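Local coordinates for protein mandelate racemase / muconate lactonizing enzyme (Burkholderia pseudomallei, PDB 2POD) that is of uncertain function but belongs to the enolase superfamily, binds a metal ion in its barrel and may act as a lyase, at residues L11-F16 and E390-A395; T122-H127 and E347-F352. One frame throughout, in Å; residues are numbered along the deposited sequence.

Contact 1 (L11-F16 and E390-A395)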
loop_
_atom_site.group_PDB
_atom_site.type_symbol
_atom_site.label_atom_id
_atom_site.label_comp_id
_atom_site.label_asym_id
_atom_site.label_seq_id
_atom_site.Cartn_x
_atom_site.Cartn_y
_atom_site.Cartn_z
ATOM N N LEU B 11 -4.177 43.109 -24.612
ATOM C CA LEU B 11 -4.606 43.288 -25.986
ATOM C C LEU B 11 -5.492 42.114 -26.372
ATOM O O LEU B 11 -5.049 40.961 -26.340
ATOM C CB LEU B 11 -3.394 43.334 -26.931
ATOM C CG LEU B 11 -2.142 44.220 -26.803
ATOM C CD1 LEU B 11 -1.597 44.432 -28.199
ATOM C CD2 LEU B 11 -2.360 45.572 -26.134
ATOM N N ARG B 12 -6.736 42.407 -26.741
ATOM C CA ARG B 12 -7.670 41.383 -27.206
ATOM C C ARG B 12 -8.087 41.597 -28.665
ATOM O O ARG B 12 -8.961 42.419 -28.950
ATOM C CB ARG B 12 -8.914 41.349 -26.321
ATOM C CG ARG B 12 -8.716 40.729 -24.951
ATOM C CD ARG B 12 -10.051 40.352 -24.309
ATOM N NE ARG B 12 -10.825 41.525 -23.905
ATOM C CZ ARG B 12 -11.886 41.995 -24.558
ATOM N NH1 ARG B 12 -12.517 43.070 -24.110
ATOM N NH2 ARG B 12 -12.319 41.395 -25.658
ATOM N N PRO B 13 -7.476 40.847 -29.596
ATOM C CA PRO B 13 -7.879 40.997 -30.997
ATOM C C PRO B 13 -9.164 40.234 -31.299
ATOM O O PRO B 13 -9.242 39.039 -31.019
ATOM C CB PRO B 13 -6.697 40.409 -31.774
ATOM C CG PRO B 13 -5.965 39.517 -30.802
ATOM C CD PRO B 13 -6.419 39.832 -29.409
ATOM N N GLU B 14 -10.170 40.910 -31.852
ATOM C CA GLU B 14 -11.456 40.243 -32.098
ATOM C C GLU B 14 -11.487 39.255 -33.261
ATOM O O GLU B 14 -12.410 38.442 -33.363
ATOM C CB GLU B 14 -12.646 41.207 -32.142
ATOM C CG GLU B 14 -12.388 42.557 -32.765
ATOM C CD GLU B 14 -13.661 43.377 -32.888
ATOM O OE1 GLU B 14 -14.198 43.821 -31.845
ATOM O OE2 GLU B 14 -14.125 43.566 -34.032
ATOM N N GLU B 15 -10.469 39.303 -34.113
ATOM C CA GLU B 15 -10.271 38.279 -35.139
ATOM C C GLU B 15 -9.817 36.940 -34.560
ATOM O O GLU B 15 -10.122 35.883 -35.122
ATOM C CB GLU B 15 -9.292 38.745 -36.225
ATOM C CG GLU B 15 -8.298 39.810 -35.782
ATOM C CD GLU B 15 -8.775 41.236 -36.056
ATOM O OE1 GLU B 15 -8.957 41.995 -35.080
ATOM O OE2 GLU B 15 -8.965 41.594 -37.240
ATOM N N PHE B 16 -9.081 36.994 -33.448
ATOM C CA PHE B 16 -8.730 35.796 -32.676
ATOM C C PHE B 16 -9.195 35.941 -31.226
ATOM O O PHE B 16 -8.398 36.273 -30.345
ATOM C CB PHE B 16 -7.221 35.523 -32.744
ATOM C CG PHE B 16 -6.622 35.751 -34.104
ATOM C CD1 PHE B 16 -6.767 34.799 -35.110
ATOM C CD2 PHE B 16 -5.917 36.923 -34.384
ATOM C CE1 PHE B 16 -6.223 35.007 -36.382
ATOM C CE2 PHE B 16 -5.363 37.141 -35.650
ATOM C CZ PHE B 16 -5.516 36.180 -36.649
ATOM N N GLU B 390 -3.448 48.610 -36.017
ATOM C CA GLU B 390 -3.965 49.087 -37.302
ATOM C C GLU B 390 -4.416 47.944 -38.210
ATOM O O GLU B 390 -5.486 48.022 -38.815
ATOM C CB GLU B 390 -2.923 49.958 -38.018
ATOM C CG GLU B 390 -2.905 51.421 -37.571
ATOM C CD GLU B 390 -2.399 51.608 -36.145
ATOM O OE1 GLU B 390 -1.195 51.377 -35.897
ATOM O OE2 GLU B 390 -3.212 51.979 -35.272
ATOM N N ARG B 391 -3.603 46.890 -38.296
ATOM C CA ARG B 391 -3.949 45.682 -39.058
ATOM C C ARG B 391 -5.107 44.914 -38.416
ATOM O O ARG B 391 -5.931 44.312 -39.112
ATOM C CB ARG B 391 -2.739 44.752 -39.195
ATOM C CG ARG B 391 -1.410 45.450 -39.407
ATOM C CD ARG B 391 -0.279 44.682 -38.748
ATOM N NE ARG B 391 0.314 43.699 -39.652
ATOM C CZ ARG B 391 1.443 43.881 -40.334
ATOM N NH1 ARG B 391 1.894 42.922 -41.130
ATOM N NH2 ARG B 391 2.123 45.015 -40.226
ATOM N N LEU B 392 -5.159 44.945 -37.086
ATOM C CA LEU B 392 -6.116 44.158 -36.318
ATOM C C LEU B 392 -6.976 45.076 -35.464
ATOM O O LEU B 392 -6.492 46.080 -34.937
ATOM C CB LEU B 392 -5.370 43.170 -35.416
ATOM C CG LEU B 392 -5.138 41.721 -35.856
ATOM C CD1 LEU B 392 -4.362 41.583 -37.169
ATOM C CD2 LEU B 392 -4.443 40.961 -34.743
ATOM N N THR B 393 -8.253 44.731 -35.333
ATOM C CA THR B 393 -9.134 45.391 -34.371
ATOM C C THR B 393 -8.872 44.856 -32.963
ATOM O O THR B 393 -9.233 43.726 -32.643
ATOM C CB THR B 393 -10.617 45.183 -34.724
ATOM O OG1 THR B 393 -10.778 45.153 -36.147
ATOM C CG2 THR B 393 -11.476 46.284 -34.115
ATOM N N ILE B 394 -8.233 45.672 -32.129
ATOM C CA ILE B 394 -7.713 45.210 -30.850
ATOM C C ILE B 394 -8.328 46.009 -29.697
ATOM O O ILE B 394 -8.145 47.230 -29.592
ATOM C CB ILE B 394 -6.155 45.254 -30.815
ATOM C CG1 ILE B 394 -5.571 44.178 -31.735
ATOM C CG2 ILE B 394 -5.629 45.045 -29.394
ATOM C CD1 ILE B 394 -4.085 44.331 -32.023
ATOM N N ALA B 395 -9.066 45.315 -28.839
ATOM C CA ALA B 395 -9.576 45.925 -27.621
ATOM C C ALA B 395 -8.466 45.995 -26.573
ATOM O O ALA B 395 -7.987 44.965 -26.088
ATOM C CB ALA B 395 -10.779 45.152 -27.100
#
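Arg-12 pairs with Ala-395, and Pro-13 with Ile-394, where strand 5-13 meets strand 394-400 in the four-stranded antiparallel sheet of the capping domain, to which this C-terminal strand returns. The evidence for a hydrogen-bonded pair is reciprocal: Arg-12 N donates to Ala-395 O at 2.9 Å, and Ala-395 N donates to Arg-12 O from above the carbonyl plane. Pro-13 and Ile-394 form the following non-hydrogen-bonded pair, and Pro-13 CA makes a CA-H...O contact with Thr-393 O at 3.5 Å. A type I turn from Pro-13 to Phe-16 ends the strand, and within it Glu-14 N still donates to the same Thr-393 O, at 3.1 Å and nearly along the C=O axis.

Arg-12 runs from CB, 3.7 Å from Ala-395 O, to a bend at chi3 (-71°). Its NE is bound to Glu-44 in a salt bridge, while NH1 comes back over Ala-395 CB, which lies against one face of the guanidinium toward its rim. On the sheet face carrying Pro-13 and Ile-394 the contact is apolar: Leu-11 CB meets Ile-394 CG2, and Pro-13 CB touches both Ile-394 CG1 and Leu-392 CD2. That same CD2 comes 4.0 Å from Phe-16 CE2, at the ring edge. Glu-15, bent at chi2 (-93°), crosses Leu-392 obliquely with its CG and CD against Leu-392 CG. Its OE1 takes a weak, bent bond (120° at the hydrogen) from Thr-393 N at 2.8 Å, and this OE1 also stands 3.0 Å from Thr-393 O, a non-bonding approach of two acceptors.

Contact 2 (T122-H127 and E347-F352)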
loop_
_atom_site.group_PDB
_atom_site.type_symbol
_atom_site.label_atom_id
_atom_site.label_comp_id
_atom_site.label_asym_id
_atom_site.label_seq_id
_atom_site.Cartn_x
_atom_site.Cartn_y
_atom_site.Cartn_z
ATOM N N THR B 122 0.439 19.056 -35.163
ATOM C CA THR B 122 -0.942 18.908 -34.744
ATOM C C THR B 122 -1.840 19.288 -35.924
ATOM O O THR B 122 -1.903 20.455 -36.326
ATOM C CB THR B 122 -1.212 19.751 -33.480
ATOM O OG1 THR B 122 -0.449 19.211 -32.399
ATOM C CG2 THR B 122 -2.684 19.754 -33.089
ATOM N N CYS B 123 -2.518 18.284 -36.478
ATOM C CA CYS B 123 -3.279 18.417 -37.718
ATOM C C CYS B 123 -4.609 19.150 -37.517
ATOM O O CYS B 123 -5.683 18.578 -37.718
ATOM C CB CYS B 123 -3.513 17.039 -38.347
ATOM S SG CYS B 123 -1.999 16.110 -38.708
ATOM N N ALA B 124 -4.521 20.413 -37.102
ATOM C CA ALA B 124 -5.661 21.327 -37.056
ATOM C C ALA B 124 -5.783 22.088 -38.372
ATOM O O ALA B 124 -4.786 22.300 -39.073
ATOM C CB ALA B 124 -5.502 22.302 -35.901
ATOM N N GLY B 125 -7.007 22.497 -38.700
ATOM C CA GLY B 125 -7.240 23.468 -39.768
ATOM C C GLY B 125 -6.976 24.899 -39.325
ATOM O O GLY B 125 -6.887 25.168 -38.121
ATOM N N PRO B 126 -6.848 25.827 -40.298
ATOM C CA PRO B 126 -6.577 27.252 -40.058
ATOM C C PRO B 126 -7.689 27.995 -39.308
ATOM O O PRO B 126 -8.858 27.604 -39.381
ATOM C CB PRO B 126 -6.423 27.826 -41.474
ATOM C CG PRO B 126 -6.156 26.648 -42.350
ATOM C CD PRO B 126 -6.938 25.534 -41.740
ATOM N N HIS B 127 -7.303 29.048 -38.587
ATOM C CA HIS B 127 -8.238 30.047 -38.051
ATOM C C HIS B 127 -8.441 31.177 -39.068
ATOM O O HIS B 127 -7.911 31.099 -40.181
ATOM C CB HIS B 127 -7.715 30.601 -36.716
ATOM C CG HIS B 127 -8.791 31.079 -35.789
ATOM N ND1 HIS B 127 -9.631 30.218 -35.111
ATOM C CD2 HIS B 127 -9.167 32.331 -35.429
ATOM C CE1 HIS B 127 -10.476 30.920 -34.375
ATOM N NE2 HIS B 127 -10.215 32.204 -34.550
ATOM N N GLU B 347 5.434 20.633 -30.040
ATOM C CA GLU B 347 4.211 20.847 -30.826
ATOM C C GLU B 347 4.300 22.104 -31.689
ATOM O O GLU B 347 4.694 23.165 -31.208
ATOM C CB GLU B 347 2.998 20.933 -29.893
ATOM C CG GLU B 347 1.643 21.059 -30.586
ATOM C CD GLU B 347 0.478 20.630 -29.700
ATOM O OE1 GLU B 347 0.722 20.133 -28.580
ATOM O OE2 GLU B 347 -0.688 20.774 -30.131
ATOM N N SER B 348 3.957 21.958 -32.964
ATOM C CA SER B 348 3.691 23.096 -33.835
ATOM C C SER B 348 2.578 22.757 -34.824
ATOM O O SER B 348 2.300 21.580 -35.087
ATOM C CB SER B 348 4.962 23.505 -34.581
ATOM O OG SER B 348 5.301 22.556 -35.584
ATOM N N VAL B 349 1.934 23.795 -35.355
ATOM C CA VAL B 349 0.864 23.642 -36.344
ATOM C C VAL B 349 1.226 24.442 -37.599
ATOM O O VAL B 349 1.332 25.664 -37.543
ATOM C CB VAL B 349 -0.498 24.131 -35.781
ATOM C CG1 VAL B 349 -1.629 23.830 -36.754
ATOM C CG2 VAL B 349 -0.791 23.475 -34.453
ATOM N N ARG B 350 1.422 23.750 -38.720
ATOM C CA ARG B 350 1.933 24.383 -39.940
ATOM C C ARG B 350 0.990 25.417 -40.559
ATOM O O ARG B 350 1.443 26.436 -41.081
ATOM C CB ARG B 350 2.416 23.349 -40.966
ATOM C CG ARG B 350 1.357 22.367 -41.433
ATOM C CD ARG B 350 1.917 21.368 -42.421
ATOM N NE ARG B 350 0.837 20.603 -43.038
ATOM C CZ ARG B 350 0.964 19.849 -44.126
ATOM N NH1 ARG B 350 2.136 19.737 -44.736
ATOM N NH2 ARG B 350 -0.090 19.204 -44.603
ATOM N N ALA B 351 -0.316 25.171 -40.442
ATOM C CA ALA B 351 -1.356 26.145 -40.806
ATOM C C ALA B 351 -1.323 27.430 -39.970
ATOM O O ALA B 351 -1.941 28.433 -40.337
ATOM C CB ALA B 351 -2.734 25.500 -40.719
ATOM N N PHE B 352 -0.612 27.391 -38.848
ATOM C CA PHE B 352 -0.527 28.534 -37.950
ATOM C C PHE B 352 0.739 29.337 -38.260
ATOM O O PHE B 352 0.659 30.541 -38.522
ATOM C CB PHE B 352 -0.533 28.076 -36.484
ATOM C CG PHE B 352 -1.899 27.714 -35.938
ATOM C CD1 PHE B 352 -2.933 27.280 -36.771
ATOM C CD2 PHE B 352 -2.135 27.782 -34.564
ATOM C CE1 PHE B 352 -4.181 26.943 -36.248
ATOM C CE2 PHE B 352 -3.383 27.441 -34.032
ATOM C CZ PHE B 352 -4.406 27.021 -34.878
HETATM O O HOH W 1 -1.614 22.194 -39.641
#
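Thr-122 and Val-349 bring the backbones to 5.3 Å between CA atoms where parallel strands 117-122 and 346-348 end; Pro-126 and Ala-351 approach similarly farther on. One direct backbone bond, Thr-122 N to Ser-348 O (3.1 Å, 157° at the hydrogen), marks the end of the pairing. An inverse gamma turn centred on Cys-123 then redirects 122-127, while Val-349, at the N-cap position, directly precedes helix 350-356. Here water takes over: it donates to Ala-124 O and weakly accepts from Ala-351 N.

Glu-347 has CG anti to its backbone N (chi1 -176°) and an extended chain beyond it. Thr-122 OG1 donates to its OE2 at 2.8 Å from well above the carboxylate plane, while Tyr-120 OH and Lys-176 lie weakly at OE1. Val-349 CG1 packs 3.4 Å from Thr-122 O and lies over one face of the Phe-352 ring, toward its rim. Phe-352 CE1 presents the ring edge to Gly-125 O, in the ring plane at 3.7 Å, and Pro-126 CG rests on Ala-351 CB.

With the Glu-347 side chain about 5 Å from the bound sodium ion coordinated by Glu-220, Glu-246 and Glu-272, this contact lies at the C-terminal ends of the barrel strands, where the enolase superfamily carries its metal site.

Contact 1 is partly buried, about 22 Å from the chain centre, and joins two antiparallel strands of the four-stranded sheet; contact 2 is buried, about 12 Å from that centre, and joins parallel strand ends of the barrel. Their chemistry follows this placement. In contact 1, repeated backbone bonds and aliphatic packing carry the pairing, with acidic side chains at its more exposed turn. Contact 2 relies less on backbone pairing and more on polar side-chain and solvent bonds near the metal site. They share no strand or helix, yet they touch: Phe-16 CD1 packs 3.5 Å from His-127 CD2, and Trp-356 stacks on Phe-16 and meets Phe-352 edge-to-face, bridging sheet domain and barrel.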